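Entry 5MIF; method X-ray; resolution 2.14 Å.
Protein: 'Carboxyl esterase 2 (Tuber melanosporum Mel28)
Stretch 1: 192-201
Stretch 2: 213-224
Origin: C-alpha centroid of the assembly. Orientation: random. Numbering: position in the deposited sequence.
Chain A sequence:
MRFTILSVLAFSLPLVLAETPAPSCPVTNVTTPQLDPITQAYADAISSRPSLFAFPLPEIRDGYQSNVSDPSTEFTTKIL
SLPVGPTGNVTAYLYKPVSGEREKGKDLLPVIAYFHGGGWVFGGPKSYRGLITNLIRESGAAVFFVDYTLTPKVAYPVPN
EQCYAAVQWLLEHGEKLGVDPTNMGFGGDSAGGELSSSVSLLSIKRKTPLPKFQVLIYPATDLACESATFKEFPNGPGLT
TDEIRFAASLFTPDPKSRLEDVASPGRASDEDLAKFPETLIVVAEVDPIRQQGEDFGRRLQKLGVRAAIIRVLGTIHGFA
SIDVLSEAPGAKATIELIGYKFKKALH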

ATOM      1  N   GLY A 192      -5.566 -18.758  -4.797  1.00 34.69           N
ATOM      2  CA  GLY A 192      -4.344 -18.692  -5.578  1.00 32.58           C
ATOM      3  C   GLY A 192      -3.156 -18.271  -4.730  1.00 34.10           C
ATOM      4  O   GLY A 192      -2.008 -18.560  -5.056  1.00 35.34           O
ATOM      5  N   GLY A 193      -3.436 -17.583  -3.630  1.00 34.68           N
ATOM      6  CA  GLY A 193      -2.392 -17.213  -2.698  1.00 35.79           C
ATOM      7  C   GLY A 193      -1.934 -18.432  -1.934  1.00 34.84           C
ATOM      8  O   GLY A 193      -0.746 -18.566  -1.643  1.00 36.61           O
ATOM      9  N   GLU A 194      -2.873 -19.330  -1.627  1.00 36.03           N
ATOM     10  CA  GLU A 194      -2.520 -20.635  -1.071  1.00 35.54           C
ATOM     11  C   GLU A 194      -1.647 -21.388  -2.063  1.00 34.61           C
ATOM     12  O   GLU A 194      -0.620 -21.961  -1.686  1.00 40.56           O
ATOM     13  CB  GLU A 194      -3.777 -21.451  -0.724  1.00 39.58           C
ATOM     14  CG  GLU A 194      -3.504 -22.797  -0.044  1.00 40.43           C
ATOM     15  CD  GLU A 194      -3.431 -23.965  -1.026  1.00 38.19           C
ATOM     16  OE1 GLU A 194      -3.754 -23.758  -2.204  1.00 37.67           O
ATOM     17  OE2 GLU A 194      -3.069 -25.097  -0.619  1.00 37.95           O
ATOM     18  N   LEU A 195      -2.034 -21.370  -3.336  1.00 31.97           N
ATOM     19  CA  LEU A 195      -1.270 -22.080  -4.357  1.00 34.99           C
ATOM     20  C   LEU A 195       0.139 -21.491  -4.557  1.00 35.66           C
ATOM     21  O   LEU A 195       1.125 -22.230  -4.726  1.00 34.00           O
ATOM     22  CB  LEU A 195      -2.039 -22.074  -5.689  1.00 35.10           C
ATOM     23  CG  LEU A 195      -3.324 -22.926  -5.668  1.00 38.21           C
ATOM     24  CD1 LEU A 195      -4.187 -22.683  -6.906  1.00 32.40           C
ATOM     25  CD2 LEU A 195      -2.980 -24.398  -5.524  1.00 32.09           C
ATOM     26  N   SER A 196       0.230 -20.162  -4.562  1.00 34.80           N
ATOM     27  CA  SER A 196       1.514 -19.497  -4.778  1.00 34.18           C
ATOM     28  C   SER A 196       2.492 -19.881  -3.671  1.00 32.43           C
ATOM     29  O   SER A 196       3.608 -20.334  -3.935  1.00 34.14           O
ATOM     30  CB  SER A 196       1.335 -17.970  -4.841  1.00 35.56           C
ATOM     31  OG  SER A 196       2.547 -17.322  -5.223  1.00 35.72           O
ATOM     32  N   SER A 197       2.055 -19.732  -2.428  1.00 34.53           N
ATOM     33  CA  SER A 197       2.923 -20.033  -1.297  1.00 36.77           C
ATOM     34  C   SER A 197       3.178 -21.538  -1.197  1.00 38.51           C
ATOM     35  O   SER A 197       4.235 -21.953  -0.719  1.00 36.14           O
ATOM     36  CB  SER A 197       2.317 -19.511   0.006  1.00 33.11           C
ATOM     37  OG  SER A 197       1.023 -20.049   0.174  1.00 40.83           O
ATOM     38  N   SER A 198       2.220 -22.353  -1.658  1.00 36.83           N
ATOM     39  CA  SER A 198       2.423 -23.801  -1.697  1.00 33.97           C
ATOM     40  C   SER A 198       3.523 -24.201  -2.661  1.00 33.16           C
ATOM     41  O   SER A 198       4.382 -25.021  -2.324  1.00 37.07           O
ATOM     42  CB  SER A 198       1.128 -24.525  -2.068  1.00 39.32           C
ATOM     43  OG  SER A 198       1.315 -25.930  -2.056  1.00 35.31           O
ATOM     44  N   VAL A 199       3.499 -23.610  -3.853  1.00 31.14           N
ATOM     45  CA  VAL A 199       4.504 -23.880  -4.874  1.00 32.34           C
ATOM     46  C   VAL A 199       5.889 -23.375  -4.437  1.00 38.64           C
ATOM     47  O   VAL A 199       6.923 -24.014  -4.712  1.00 36.86           O
ATOM     48  CB  VAL A 199       4.092 -23.246  -6.222  1.00 35.31           C
ATOM     49  CG1 VAL A 199       5.231 -23.311  -7.228  1.00 34.03           C
ATOM     50  CG2 VAL A 199       2.843 -23.966  -6.779  1.00 33.98           C
ATOM     51  N   SER A 200       5.912 -22.226  -3.760  1.00 36.85           N
ATOM     52  CA  SER A 200       7.160 -21.744  -3.160  1.00 37.47           C
ATOM     53  C   SER A 200       7.715 -22.797  -2.188  1.00 37.43           C
ATOM     54  O   SER A 200       8.884 -23.159  -2.256  1.00 41.36           O
ATOM     55  CB  SER A 200       6.944 -20.404  -2.437  1.00 36.47           C
ATOM     56  OG  SER A 200       6.758 -19.325  -3.356  1.00 36.61           O
ATOM     57  N   LEU A 201       6.863 -23.288  -1.294  1.00 35.34           N
ATOM     58  CA  LEU A 201       7.264 -24.270  -0.295  1.00 38.26           C
ATOM     59  C   LEU A 201       7.747 -25.574  -0.945  1.00 40.18           C
ATOM     60  O   LEU A 201       8.749 -26.146  -0.529  1.00 43.04           O
ATOM     61  CB  LEU A 201       6.106 -24.540   0.672  1.00 37.16           C
ATOM     62  CG  LEU A 201       6.328 -25.593   1.760  1.00 39.96           C
ATOM     63  CD1 LEU A 201       7.483 -25.195   2.653  1.00 44.13           C
ATOM     64  CD2 LEU A 201       5.059 -25.779   2.575  1.00 40.94           C
TER
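Stretch 2, residues 213-224: FQVLIYPATDLA

How does stretch 2 run over the helix? Its first part is a strand through Ile 217, and its N-to-C direction makes an angle of 151° with that of helix 192-201, so the two are nearly antiparallel, with axes 7.8 Å apart at closest approach. From Tyr 218, whose phi/psi of 32/59 breaks the extended pattern, the chain continues as loop toward the start of stretch 1. Ser 196, Ser 197 and Ser 200 therefore meet Gln 214, and Gly 193 and Glu 194 meet Pro 219 and Ala 220.

Why can the backbones come so close at Gly 193? Its CA lies 4.2 Å from Pro 219 CA and 3.8 Å from Pro 219 CB. A CB on Gly 193 would point toward stretch 2 and fall 2.5 Å from Pro 219 CB, a clash. One residue on, Ala 220 O approaches Glu 194 CA at 3.2 Å.

How do Gln 214 and Leu 216 reach the helix? Gln 214 points toward the helix with chi1 and chi2 both t, an extended form that carries its amide to the serines: its OE1 is modelled 2.9 Å from Ser 200 OG and 3.1 Å from Ser 196 OG, but the amide is probably turned over. Leu 216 starts out sideways; with chi1 m and chi2 t, its end comes nearer, placing CD2 3.6 Å from both Gly 193 O and Ser 196 CB.

What do the helix side chains place against stretch 2? Ser 197 adopts p, which holds its OG 2.9 Å from Gly 193 O and 3.1 Å from Glu 194 O, back along its own helix, while its CB packs 4.3 Å from Leu 216 CD1. The backbone of Glu 194 sets its CB 4.2 Å from Ala 220 CB, and chi1 t carries its CG to 4.1 Å from Leu 223 CD1; its carboxylate is hydrogen-bonded elsewhere in the structure.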

ATOM      1  N   PHE A 213      10.570 -12.714  -6.656  1.00 38.41           N
ATOM      2  CA  PHE A 213       9.613 -11.896  -5.941  1.00 38.36           C
ATOM      3  C   PHE A 213       8.236 -12.551  -5.966  1.00 38.53           C
ATOM      4  O   PHE A 213       7.833 -13.120  -6.977  1.00 37.35           O
ATOM      5  CB  PHE A 213       9.575 -10.487  -6.551  1.00 35.95           C
ATOM      6  CG  PHE A 213       8.732  -9.522  -5.787  1.00 35.09           C
ATOM      7  CD1 PHE A 213       9.055  -9.179  -4.483  1.00 39.23           C
ATOM      8  CD2 PHE A 213       7.638  -8.916  -6.387  1.00 41.18           C
ATOM      9  CE1 PHE A 213       8.280  -8.281  -3.771  1.00 40.80           C
ATOM     10  CE2 PHE A 213       6.857  -8.002  -5.688  1.00 38.58           C
ATOM     11  CZ  PHE A 213       7.177  -7.690  -4.365  1.00 37.15           C
ATOM     12  N   GLN A 214       7.525 -12.475  -4.846  1.00 38.22           N
ATOM     13  CA  GLN A 214       6.227 -13.128  -4.724  1.00 36.79           C
ATOM     14  C   GLN A 214       5.210 -12.148  -4.173  1.00 36.41           C
ATOM     15  O   GLN A 214       5.492 -11.437  -3.204  1.00 36.76           O
ATOM     16  CB  GLN A 214       6.330 -14.375  -3.815  1.00 37.11           C
ATOM     17  CG  GLN A 214       4.985 -15.007  -3.411  1.00 35.70           C
ATOM     18  CD  GLN A 214       5.145 -16.289  -2.591  1.00 40.89           C
ATOM     19  OE1 GLN A 214       4.691 -17.366  -3.000  1.00 37.90           O
ATOM     20  NE2 GLN A 214       5.778 -16.172  -1.417  1.00 38.28           N
ATOM     21  N   VAL A 215       4.036 -12.092  -4.799  1.00 34.17           N
ATOM     22  CA  VAL A 215       2.946 -11.282  -4.279  1.00 31.62           C
ATOM     23  C   VAL A 215       1.749 -12.173  -3.877  1.00 33.83           C
ATOM     24  O   VAL A 215       1.265 -12.979  -4.672  1.00 35.74           O
ATOM     25  CB  VAL A 215       2.479 -10.226  -5.289  1.00 31.46           C
ATOM     26  CG1 VAL A 215       1.326  -9.463  -4.691  1.00 32.09           C
ATOM     27  CG2 VAL A 215       3.618  -9.229  -5.633  1.00 31.30           C
ATOM     28  N   LEU A 216       1.316 -12.053  -2.629  1.00 33.03           N
ATOM     29  CA  LEU A 216       0.151 -12.775  -2.133  1.00 36.83           C
ATOM     30  C   LEU A 216      -0.951 -11.758  -1.829  1.00 38.26           C
ATOM     31  O   LEU A 216      -0.760 -10.835  -1.037  1.00 37.63           O
ATOM     32  CB  LEU A 216       0.492 -13.614  -0.882  1.00 32.41           C
ATOM     33  CG  LEU A 216       1.674 -14.601  -0.996  1.00 34.32           C
ATOM     34  CD1 LEU A 216       1.977 -15.261   0.330  1.00 39.12           C
ATOM     35  CD2 LEU A 216       1.421 -15.676  -2.057  1.00 36.30           C
ATOM     36  N   ILE A 217      -2.089 -11.904  -2.499  1.00 37.13           N
ATOM     37  CA  ILE A 217      -3.211 -10.987  -2.342  1.00 35.61           C
ATOM     38  C   ILE A 217      -4.308 -11.684  -1.516  1.00 40.28           C
ATOM     39  O   ILE A 217      -4.853 -12.678  -1.975  1.00 40.67           O
ATOM     40  CB  ILE A 217      -3.766 -10.562  -3.733  1.00 35.95           C
ATOM     41  CG1 ILE A 217      -2.634 -10.148  -4.669  1.00 36.39           C
ATOM     42  CG2 ILE A 217      -4.794  -9.449  -3.619  1.00 38.60           C
ATOM     43  CD1 ILE A 217      -3.105  -9.940  -6.112  1.00 34.62           C
ATOM     44  N   TYR A 218      -4.622 -11.156  -0.327  1.00 37.09           N
ATOM     45  CA  TYR A 218      -5.535 -11.780   0.654  1.00 37.28           C
ATOM     46  C   TYR A 218      -5.476 -13.303   0.593  1.00 40.95           C
ATOM     47  O   TYR A 218      -6.480 -13.964   0.314  1.00 42.81           O
ATOM     48  CB  TYR A 218      -6.998 -11.293   0.508  1.00 36.91           C
ATOM     49  CG  TYR A 218      -7.461 -10.941  -0.892  1.00 43.31           C
ATOM     50  CD1 TYR A 218      -7.743 -11.934  -1.834  1.00 37.82           C
ATOM     51  CD2 TYR A 218      -7.642  -9.610  -1.263  1.00 42.07           C
ATOM     52  CE1 TYR A 218      -8.165 -11.603  -3.106  1.00 35.24           C
ATOM     53  CE2 TYR A 218      -8.081  -9.272  -2.535  1.00 40.82           C
ATOM     54  CZ  TYR A 218      -8.332 -10.268  -3.446  1.00 39.69           C
ATOM     55  OH  TYR A 218      -8.746  -9.916  -4.700  1.00 40.15           O
ATOM     56  N   PRO A 219      -4.282 -13.862   0.816  1.00 40.38           N
ATOM     57  CA  PRO A 219      -4.086 -15.292   0.593  1.00 41.27           C
ATOM     58  C   PRO A 219      -4.745 -16.128   1.667  1.00 42.74           C
ATOM     59  O   PRO A 219      -4.884 -15.667   2.805  1.00 40.09           O
ATOM     60  CB  PRO A 219      -2.570 -15.448   0.659  1.00 38.48           C
ATOM     61  CG  PRO A 219      -2.159 -14.409   1.640  1.00 38.83           C
ATOM     62  CD  PRO A 219      -3.091 -13.238   1.420  1.00 38.22           C
ATOM     63  N   ALA A 220      -5.173 -17.332   1.292  1.00 41.45           N
ATOM     64  CA  ALA A 220      -5.479 -18.376   2.265  1.00 42.18           C
ATOM     65  C   ALA A 220      -4.154 -19.033   2.612  1.00 41.21           C
ATOM     66  O   ALA A 220      -3.419 -19.455   1.723  1.00 42.70           O
ATOM     67  CB  ALA A 220      -6.479 -19.394   1.696  1.00 38.50           C
ATOM     68  N   THR A 221      -3.827 -19.093   3.893  1.00 44.16           N
ATOM     69  CA  THR A 221      -2.553 -19.662   4.300  1.00 44.37           C
ATOM     70  C   THR A 221      -2.747 -20.810   5.273  1.00 41.63           C
ATOM     71  O   THR A 221      -1.851 -21.634   5.463  1.00 43.66           O
ATOM     72  CB  THR A 221      -1.659 -18.600   4.956  1.00 42.59           C
ATOM     73  OG1 THR A 221      -2.353 -18.048   6.080  1.00 47.26           O
ATOM     74  CG2 THR A 221      -1.353 -17.482   3.988  1.00 45.77           C
ATOM     75  N   ASP A 222      -3.929 -20.867   5.874  1.00 45.02           N
ATOM     76  CA  ASP A 222      -4.226 -21.882   6.886  1.00 47.23           C
ATOM     77  C   ASP A 222      -5.648 -22.393   6.690  1.00 46.64           C
ATOM     78  O   ASP A 222      -6.614 -21.681   6.959  1.00 50.22           O
ATOM     79  CB  ASP A 222      -4.043 -21.304   8.294  1.00 47.50           C
ATOM     80  CG  ASP A 222      -4.031 -22.375   9.380  1.00 56.51           C
ATOM     81  OD1 ASP A 222      -4.517 -23.500   9.135  1.00 53.47           O
ATOM     82  OD2 ASP A 222      -3.515 -22.095  10.482  1.00 59.42           O
ATOM     83  N   LEU A 223      -5.774 -23.617   6.184  1.00 44.08           N
ATOM     84  CA  LEU A 223      -7.086 -24.176   5.883  1.00 47.71           C
ATOM     85  C   LEU A 223      -7.665 -24.939   7.074  1.00 50.38           C
ATOM     86  O   LEU A 223      -8.836 -25.318   7.069  1.00 50.98           O
ATOM     87  CB  LEU A 223      -7.011 -25.096   4.663  1.00 47.46           C
ATOM     88  CG  LEU A 223      -7.130 -24.444   3.279  1.00 50.63           C
ATOM     89  CD1 LEU A 223      -6.064 -23.372   3.048  1.00 44.09           C
ATOM     90  CD2 LEU A 223      -7.068 -25.485   2.187  1.00 46.88           C
ATOM     91  N   ALA A 224      -6.833 -25.180   8.082  1.00 50.05           N
ATOM     92  CA  ALA A 224      -7.216 -26.027   9.205  1.00 54.29           C
ATOM     93  C   ALA A 224      -7.847 -25.224  10.326  1.00 62.45           C
ATOM     94  O   ALA A 224      -8.870 -25.612  10.880  1.00 62.27           O
ATOM     95  CB  ALA A 224      -6.011 -26.783   9.729  1.00 53.17           C
TER